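PDB 6L1O: aminotransferase from Bacillus subtilis, which transfers amino groups with a pyridoxal 5'-phosphate cofactor in the biosynthesis of the dipeptide antibiotic bacilysin. Local coordinates for residues F304-C309 with W315-P320. Sequence-based numbering, arbitrary orientation.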
# COMPACT_ATOMS: atom_id res chain seq x y z
N PHE B 304 -21.69 14.47 27.56
CA PHE B 304 -22.64 15.46 27.01
C PHE B 304 -23.77 14.84 26.17
O PHE B 304 -24.97 15.15 26.39
CB PHE B 304 -21.89 16.45 26.16
CG PHE B 304 -22.78 17.44 25.43
CD1 PHE B 304 -23.37 18.51 26.12
CD2 PHE B 304 -23.04 17.30 24.08
CE1 PHE B 304 -24.17 19.43 25.45
CE2 PHE B 304 -23.85 18.19 23.40
CZ PHE B 304 -24.40 19.27 24.10
N PHE B 305 -23.37 14.02 25.19
CA PHE B 305 -24.27 13.41 24.27
C PHE B 305 -25.23 12.41 24.91
O PHE B 305 -26.43 12.40 24.62
CB PHE B 305 -23.47 12.64 23.18
CG PHE B 305 -24.33 12.00 22.12
CD1 PHE B 305 -24.91 12.78 21.09
CD2 PHE B 305 -24.56 10.65 22.14
CE1 PHE B 305 -25.70 12.19 20.11
CE2 PHE B 305 -25.36 10.06 21.18
CZ PHE B 305 -25.91 10.81 20.16
N THR B 306 -24.72 11.51 25.71
CA THR B 306 -25.60 10.49 26.31
C THR B 306 -26.59 11.15 27.33
O THR B 306 -27.77 10.75 27.47
CB THR B 306 -24.83 9.35 26.96
OG1 THR B 306 -23.89 9.85 27.90
CG2 THR B 306 -24.07 8.50 25.89
N ALA B 307 -26.12 12.17 28.02
CA ALA B 307 -27.01 12.89 28.96
C ALA B 307 -28.11 13.61 28.21
O ALA B 307 -29.26 13.66 28.65
CB ALA B 307 -26.20 13.84 29.83
N LEU B 308 -27.78 14.15 27.04
CA LEU B 308 -28.69 14.93 26.24
C LEU B 308 -29.74 14.02 25.55
O LEU B 308 -30.95 14.36 25.51
CB LEU B 308 -27.96 15.71 25.19
CG LEU B 308 -28.68 16.83 24.49
CD1 LEU B 308 -29.05 17.92 25.51
CD2 LEU B 308 -27.79 17.40 23.37
N CYS B 309 -29.28 12.88 25.03
CA CYS B 309 -30.17 11.86 24.48
C CYS B 309 -31.20 11.40 25.53
O CYS B 309 -32.37 11.30 25.21
CB CYS B 309 -29.41 10.67 23.92
SG CYS B 309 -28.63 11.08 22.34
N TRP B 315 -33.83 8.48 25.31
CA TRP B 315 -32.99 7.41 24.72
C TRP B 315 -31.81 7.07 25.63
O TRP B 315 -30.81 7.78 25.64
CB TRP B 315 -32.49 7.84 23.34
CG TRP B 315 -31.95 6.73 22.47
CD1 TRP B 315 -31.90 5.39 22.77
CD2 TRP B 315 -31.44 6.86 21.15
NE1 TRP B 315 -31.38 4.68 21.71
CE2 TRP B 315 -31.10 5.56 20.70
CE3 TRP B 315 -31.24 7.95 20.29
CZ2 TRP B 315 -30.56 5.33 19.46
CZ3 TRP B 315 -30.67 7.71 19.03
CH2 TRP B 315 -30.35 6.41 18.64
N LYS B 316 -31.95 6.01 26.43
CA LYS B 316 -30.93 5.67 27.39
C LYS B 316 -29.85 4.84 26.67
O LYS B 316 -30.17 3.91 25.95
CB LYS B 316 -31.53 4.89 28.60
N MET B 317 -28.59 5.21 26.86
CA MET B 317 -27.44 4.55 26.20
C MET B 317 -26.42 4.23 27.26
O MET B 317 -26.18 5.02 28.15
CB MET B 317 -26.78 5.48 25.16
CG MET B 317 -27.68 5.93 24.03
SD MET B 317 -26.97 7.33 23.11
CE MET B 317 -28.19 7.56 21.84
N GLU B 318 -25.82 3.06 27.17
CA GLU B 318 -24.70 2.70 28.02
C GLU B 318 -23.51 3.53 27.58
O GLU B 318 -23.33 3.74 26.40
CB GLU B 318 -24.36 1.20 27.87
CG GLU B 318 -23.77 0.59 29.13
CD GLU B 318 -24.85 0.33 30.16
OE1 GLU B 318 -25.79 -0.43 29.85
OE2 GLU B 318 -24.77 0.90 31.26
N LYS B 319 -22.74 4.05 28.53
CA LYS B 319 -21.52 4.76 28.19
C LYS B 319 -20.44 3.72 27.83
O LYS B 319 -20.24 2.75 28.57
CB LYS B 319 -21.05 5.66 29.32
CG LYS B 319 -21.97 6.88 29.54
CD LYS B 319 -21.29 7.91 30.40
CE LYS B 319 -22.27 9.03 30.70
NZ LYS B 319 -21.70 10.00 31.66
N PRO B 320 -19.76 3.90 26.69
CA PRO B 320 -18.71 2.95 26.32
C PRO B 320 -17.57 2.91 27.31
O PRO B 320 -17.22 3.94 27.89
CB PRO B 320 -18.21 3.52 24.97
CG PRO B 320 -18.60 4.97 25.01
CD PRO B 320 -19.92 4.95 25.67
O HOH W 1 -28.26 7.97 26.99
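The chain turns back at the end of helix 289-313, and the loop that leaves it, W315-P320, runs along the helix's last turns, with M317 reaching both F305 and C309. The M317 side chain leaves beside its backbone N (chi1 -60°) and stays extended beyond CG, which carries its sulfur and methyl to the helix. SD lies 3.7 Å from CE2 of F305, a Met-aromatic contact in which the sulfur approaches the ring obliquely, 66° off its normal. The methyl CE touches SG of C309 at 3.6 Å and sits over the centre of the W315 ring, 3.3 Å above its plane. SG of C309 in turn rests on one face of the F305 ring, offset toward the rim. In this class I/II aminotransferase the loop leads into strand 325-329 of the small antiparallel sheet, so the contact lies in the layer between helix and sheet: F305, W315 and M317 all touch I368, and C309 also meets V381 of helix 374-385. Backbone atoms join the two segments at the turn, where N of W315 donates to O of C309 (3.2 Å), nearly straight at the hydrogen but from above the carbonyl plane. One turn back, a water bridges helix and loop, donating to O of T306 and O of W315, both at 2.9 Å, and weakly accepting from N of M317. CG2 of T306 packs against CB of M317 at 4.1 Å. OG1 of T306 lies 3.3 Å from CE of K319 and is hydrogen-bonded to O of I302, within the helix. The extended K319 side chain passes this hydroxyl to form a salt bridge with D303, while NE1 of W315 bonds to O of E329 and its ring stacks with F391.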